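Local structure of lipoprotein signal peptidase (Staphylococcus aureus, 6RYO) at residues 38-49 with 122-133. The protein cleaves the signal peptide from prolipoproteins at the bacterial membrane, acting as an aspartic peptidase just before the lipid-modified cysteine. Sequence-based numbering, arbitrary orientation.
With OLC ((2R)-2,3-dihydroxypropyl (9Z)-octadec-9-enoate), chain E; OLC ((2R)-2,3-dihydroxypropyl (9Z)-octadec-9-enoate), chain F; OLC ((2R)-2,3-dihydroxypropyl (9Z)-octadec-9-enoate), chain C.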
# COMPACT_ATOMS: atom_id res chain seq x y z
N ALA A 38 3.76 -4.44 -9.75
CA ALA A 38 4.18 -3.31 -8.94
C ALA A 38 4.06 -2.00 -9.71
O ALA A 38 3.73 -0.96 -9.13
CB ALA A 38 5.62 -3.52 -8.45
N VAL A 39 4.32 -2.03 -11.02
CA VAL A 39 4.19 -0.82 -11.83
C VAL A 39 2.74 -0.37 -11.87
O VAL A 39 2.43 0.80 -11.62
CB VAL A 39 4.75 -1.06 -13.24
CG1 VAL A 39 4.27 0.03 -14.19
CG2 VAL A 39 6.27 -1.09 -13.20
N PHE A 40 1.82 -1.29 -12.18
CA PHE A 40 0.41 -0.92 -12.30
C PHE A 40 -0.18 -0.46 -10.97
O PHE A 40 -1.04 0.43 -10.95
CB PHE A 40 -0.40 -2.09 -12.86
CG PHE A 40 -0.52 -2.09 -14.36
CD1 PHE A 40 -1.33 -1.17 -15.01
CD2 PHE A 40 0.18 -3.01 -15.13
CE1 PHE A 40 -1.44 -1.17 -16.39
CE2 PHE A 40 0.08 -3.01 -16.51
CZ PHE A 40 -0.73 -2.09 -17.14
N VAL A 41 0.27 -1.03 -9.86
CA VAL A 41 -0.24 -0.63 -8.55
C VAL A 41 0.25 0.78 -8.20
O VAL A 41 -0.53 1.63 -7.75
CB VAL A 41 0.16 -1.65 -7.47
CG1 VAL A 41 -0.16 -1.11 -6.08
CG2 VAL A 41 -0.56 -2.96 -7.70
N VAL A 42 1.55 1.03 -8.39
CA VAL A 42 2.11 2.34 -8.05
C VAL A 42 1.51 3.43 -8.92
O VAL A 42 1.21 4.53 -8.45
CB VAL A 42 3.64 2.30 -8.15
CG1 VAL A 42 4.22 3.70 -8.03
CG2 VAL A 42 4.22 1.40 -7.08
N ILE A 43 1.35 3.15 -10.22
CA ILE A 43 0.76 4.14 -11.13
C ILE A 43 -0.63 4.54 -10.65
O ILE A 43 -0.93 5.72 -10.48
CB ILE A 43 0.73 3.60 -12.57
CG1 ILE A 43 2.14 3.51 -13.14
CG2 ILE A 43 -0.14 4.48 -13.45
CD1 ILE A 43 2.81 4.84 -13.32
N PHE A 44 -1.49 3.55 -10.40
CA PHE A 44 -2.86 3.84 -10.00
C PHE A 44 -2.94 4.44 -8.60
O PHE A 44 -3.84 5.24 -8.32
CB PHE A 44 -3.72 2.59 -10.08
CG PHE A 44 -4.24 2.30 -11.46
CD1 PHE A 44 -5.23 3.08 -12.02
CD2 PHE A 44 -3.73 1.25 -12.21
CE1 PHE A 44 -5.71 2.83 -13.29
CE2 PHE A 44 -4.20 0.99 -13.48
CZ PHE A 44 -5.20 1.78 -14.02
N ASP A 45 -2.02 4.08 -7.71
CA ASP A 45 -2.00 4.70 -6.39
C ASP A 45 -1.57 6.16 -6.48
O ASP A 45 -2.19 7.04 -5.88
CB ASP A 45 -1.09 3.92 -5.44
CG ASP A 45 -0.74 4.71 -4.20
OD1 ASP A 45 0.29 5.43 -4.22
OD2 ASP A 45 -1.50 4.64 -3.21
N GLN A 46 -0.50 6.42 -7.23
CA GLN A 46 0.01 7.79 -7.33
C GLN A 46 -0.94 8.68 -8.12
O GLN A 46 -1.12 9.86 -7.78
CB GLN A 46 1.40 7.79 -7.95
CG GLN A 46 2.49 7.32 -7.01
CD GLN A 46 2.60 8.19 -5.77
OE1 GLN A 46 2.58 9.42 -5.86
NE2 GLN A 46 2.71 7.55 -4.61
N VAL A 47 -1.57 8.14 -9.16
CA VAL A 47 -2.51 8.93 -9.95
C VAL A 47 -3.73 9.29 -9.12
O VAL A 47 -4.11 10.46 -9.02
CB VAL A 47 -2.89 8.18 -11.24
CG1 VAL A 47 -4.14 8.80 -11.86
CG2 VAL A 47 -1.74 8.21 -12.24
N THR A 48 -4.36 8.29 -8.49
CA THR A 48 -5.56 8.54 -7.69
C THR A 48 -5.27 9.51 -6.55
O THR A 48 -6.06 10.42 -6.29
CB THR A 48 -6.12 7.23 -7.15
OG1 THR A 48 -5.06 6.46 -6.56
CG2 THR A 48 -6.77 6.42 -8.27
N LYS A 49 -4.15 9.30 -5.85
CA LYS A 49 -3.73 10.25 -4.82
C LYS A 49 -3.63 11.67 -5.38
O LYS A 49 -4.07 12.63 -4.74
CB LYS A 49 -2.38 9.83 -4.23
CG LYS A 49 -2.44 8.74 -3.19
CD LYS A 49 -1.04 8.26 -2.85
CE LYS A 49 -1.03 7.38 -1.61
NZ LYS A 49 0.32 6.82 -1.36
N LEU A 122 2.81 -7.10 -4.31
CA LEU A 122 1.75 -6.31 -3.71
C LEU A 122 2.23 -5.64 -2.43
O LEU A 122 1.87 -4.49 -2.14
CB LEU A 122 0.53 -7.19 -3.43
CG LEU A 122 -0.19 -7.73 -4.67
CD1 LEU A 122 -1.41 -8.55 -4.27
CD2 LEU A 122 -0.58 -6.58 -5.59
N LEU A 123 3.03 -6.35 -1.63
CA LEU A 123 3.63 -5.74 -0.45
C LEU A 123 4.64 -4.67 -0.83
O LEU A 123 4.67 -3.59 -0.23
CB LEU A 123 4.29 -6.81 0.42
CG LEU A 123 3.41 -7.93 0.98
CD1 LEU A 123 4.26 -8.98 1.68
CD2 LEU A 123 2.38 -7.37 1.94
N PHE A 124 5.47 -4.94 -1.83
CA PHE A 124 6.49 -3.98 -2.25
C PHE A 124 5.84 -2.72 -2.83
O PHE A 124 6.22 -1.60 -2.48
CB PHE A 124 7.44 -4.61 -3.26
CG PHE A 124 8.67 -3.80 -3.54
CD1 PHE A 124 8.63 -2.71 -4.40
CD2 PHE A 124 9.88 -4.13 -2.96
CE1 PHE A 124 9.76 -1.96 -4.66
CE2 PHE A 124 11.02 -3.39 -3.21
CZ PHE A 124 10.96 -2.30 -4.06
N ALA A 125 4.86 -2.90 -3.72
CA ALA A 125 4.23 -1.75 -4.37
C ALA A 125 3.46 -0.91 -3.36
O ALA A 125 3.51 0.33 -3.41
CB ALA A 125 3.31 -2.22 -5.49
N GLY A 126 2.74 -1.55 -2.44
CA GLY A 126 1.99 -0.80 -1.45
C GLY A 126 2.87 -0.01 -0.50
O GLY A 126 2.46 1.06 -0.02
N ALA A 127 4.07 -0.50 -0.21
CA ALA A 127 5.00 0.24 0.64
C ALA A 127 5.65 1.38 -0.12
O ALA A 127 5.84 2.47 0.44
CB ALA A 127 6.06 -0.70 1.20
N LEU A 128 6.01 1.16 -1.38
CA LEU A 128 6.66 2.19 -2.18
C LEU A 128 5.72 3.35 -2.47
O LEU A 128 6.13 4.52 -2.48
CB LEU A 128 7.19 1.59 -3.49
CG LEU A 128 7.96 2.52 -4.42
CD1 LEU A 128 9.07 3.25 -3.67
CD2 LEU A 128 8.53 1.74 -5.59
N GLY A 129 4.44 3.05 -2.73
CA GLY A 129 3.48 4.11 -3.02
C GLY A 129 3.36 5.11 -1.89
O GLY A 129 3.36 6.32 -2.11
N ASN A 130 3.24 4.61 -0.65
CA ASN A 130 3.24 5.50 0.51
C ASN A 130 4.61 6.13 0.72
O ASN A 130 4.70 7.27 1.21
CB ASN A 130 2.80 4.75 1.76
CG ASN A 130 1.30 4.53 1.82
OD1 ASN A 130 0.53 5.30 1.25
ND2 ASN A 130 0.88 3.46 2.50
N PHE A 131 5.68 5.41 0.37
CA PHE A 131 7.03 5.94 0.55
C PHE A 131 7.24 7.21 -0.26
O PHE A 131 7.90 8.15 0.21
CB PHE A 131 8.05 4.87 0.17
CG PHE A 131 9.48 5.33 0.26
CD1 PHE A 131 10.12 5.41 1.49
CD2 PHE A 131 10.19 5.66 -0.88
CE1 PHE A 131 11.44 5.83 1.58
CE2 PHE A 131 11.51 6.07 -0.80
CZ PHE A 131 12.13 6.16 0.43
N ILE A 132 6.70 7.26 -1.47
CA ILE A 132 6.84 8.44 -2.31
C ILE A 132 6.12 9.63 -1.68
O ILE A 132 6.61 10.77 -1.72
CB ILE A 132 6.31 8.15 -3.73
CG1 ILE A 132 7.07 6.97 -4.34
CG2 ILE A 132 6.44 9.39 -4.62
CD1 ILE A 132 6.49 6.49 -5.66
N ASP A 133 4.95 9.38 -1.08
CA ASP A 133 4.20 10.46 -0.46
C ASP A 133 4.97 11.10 0.69
O ASP A 133 5.01 12.33 0.81
CB ASP A 133 2.85 9.94 0.03
CG ASP A 133 1.86 9.71 -1.10
OD1 ASP A 133 2.20 8.97 -2.05
OD2 ASP A 133 0.75 10.27 -1.03
C10 OLC E . 6.22 4.49 -12.05
C9 OLC E . 6.54 3.58 -11.15
C11 OLC E . 6.88 4.47 -13.43
C8 OLC E . 7.58 2.51 -11.48
C24 OLC E . 11.19 -8.36 -6.99
C12 OLC E . 6.36 5.64 -14.25
C7 OLC E . 8.05 1.85 -10.19
C6 OLC E . 7.08 0.75 -9.79
C5 OLC E . 7.82 -0.30 -8.98
C4 OLC E . 8.90 -0.94 -9.86
C3 OLC E . 9.90 -1.69 -8.99
C2 OLC E . 9.17 -2.70 -8.11
C21 OLC E . 10.53 -5.97 -6.82
C1 OLC E . 10.10 -3.86 -7.76
C22 OLC E . 10.02 -7.38 -7.10
O19 OLC E . 11.26 -3.77 -7.97
O25 OLC E . 12.10 -8.11 -8.03
O23 OLC E . 9.04 -7.71 -6.17
O20 OLC E . 9.57 -5.03 -7.20
C10 OLC F . -5.99 -2.61 -10.19
C9 OLC F . -5.06 -3.38 -10.71
C11 OLC F . -5.61 -1.47 -9.24
C8 OLC F . -3.58 -3.15 -10.38
C24 OLC F . 1.79 -10.99 -18.12
C12 OLC F . -6.81 -0.55 -9.08
C7 OLC F . -2.71 -4.27 -10.97
C13 OLC F . -6.38 0.75 -8.40
C6 OLC F . -3.55 -5.25 -11.79
C14 OLC F . -7.18 1.91 -8.98
C5 OLC F . -2.65 -6.29 -12.44
C4 OLC F . -2.06 -5.72 -13.72
C3 OLC F . -1.85 -6.86 -14.72
C2 OLC F . -0.89 -7.89 -14.13
C21 OLC F . 0.71 -10.64 -15.89
C1 OLC F . -0.86 -9.12 -15.04
C22 OLC F . 0.56 -11.29 -17.27
O19 OLC F . -1.75 -9.89 -15.01
O25 OLC F . 2.28 -12.18 -18.67
O23 OLC F . 0.41 -12.67 -17.11
O20 OLC F . 0.22 -9.33 -15.91
C18 OLC C . -9.74 0.02 -4.36
C10 OLC C . -4.04 -5.59 -5.93
C9 OLC C . -4.06 -6.63 -6.74
C17 OLC C . -8.73 -0.92 -3.70
C11 OLC C . -3.83 -4.19 -6.49
C8 OLC C . -3.87 -6.45 -8.24
C24 OLC C . -1.92 -16.98 -13.57
C16 OLC C . -8.68 -2.22 -4.50
C12 OLC C . -4.29 -3.16 -5.46
C7 OLC C . -4.42 -7.67 -8.99
C15 OLC C . -7.89 -1.97 -5.78
C13 OLC C . -5.81 -3.25 -5.33
C6 OLC C . -3.54 -8.89 -8.72
C14 OLC C . -6.41 -1.85 -5.46
C5 OLC C . -2.53 -9.06 -9.84
C4 OLC C . -3.07 -10.02 -10.90
C3 OLC C . -2.27 -11.32 -10.88
C2 OLC C . -1.85 -11.69 -12.30
C21 OLC C . -1.94 -14.50 -13.78
C1 OLC C . -1.02 -12.97 -12.27
C22 OLC C . -1.44 -15.80 -14.41
O19 OLC C . -0.53 -13.33 -11.25
O25 OLC C . -1.14 -18.10 -13.87
O23 OLC C . -1.94 -15.91 -15.71
O20 OLC C . -0.83 -13.71 -13.44
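K49 NZ joins D133 and N130 across the helices. With CG anti to the carbonyl carbon (chi1 -80°) and the chain extended beyond it, K49 places NZ 2.9 Å from D133 OD1, a salt bridge whose hydrogen-bond component is weak. K49 NZ also donates to N130 OD1 at 3.0 Å, from outside that carbonyl plane, and pairs with D45 OD1 of its own helix on the syn side. D45 and D133 thus share one cation, probably offsetting the repulsion between their OD1 atoms. Q46 gives D133 OD1 a second grip: NE2 donates over 3.0 Å at an N-H...O angle of 159°, with the oxygen close to the amide plane.

Apolar packing takes over toward the start of both segments. A125 CB lies 3.7 Å from A38 CA and equally near V41 CG1, while V42 CG2 flanks it at 4.1 Å. The small A38 and A125, and G129, whose CA lies 3.7 Å from D45 OD1, are consistent with a segment axis separation of 8.8 Å at a crossing angle of -30°. One monoolein chain lies against V42, another against V41 and L122.

D45 OD2 and D133 OD2 accept from the backbone N of A159 and V141; N130 ND2 bonds to D160, a predicted catalytic aspartate, and to the bound peptide's backbone. This transmembrane helix pair therefore carries a buried polar network bordering the probable catalytic dyad of an A8 aspartyl peptidase.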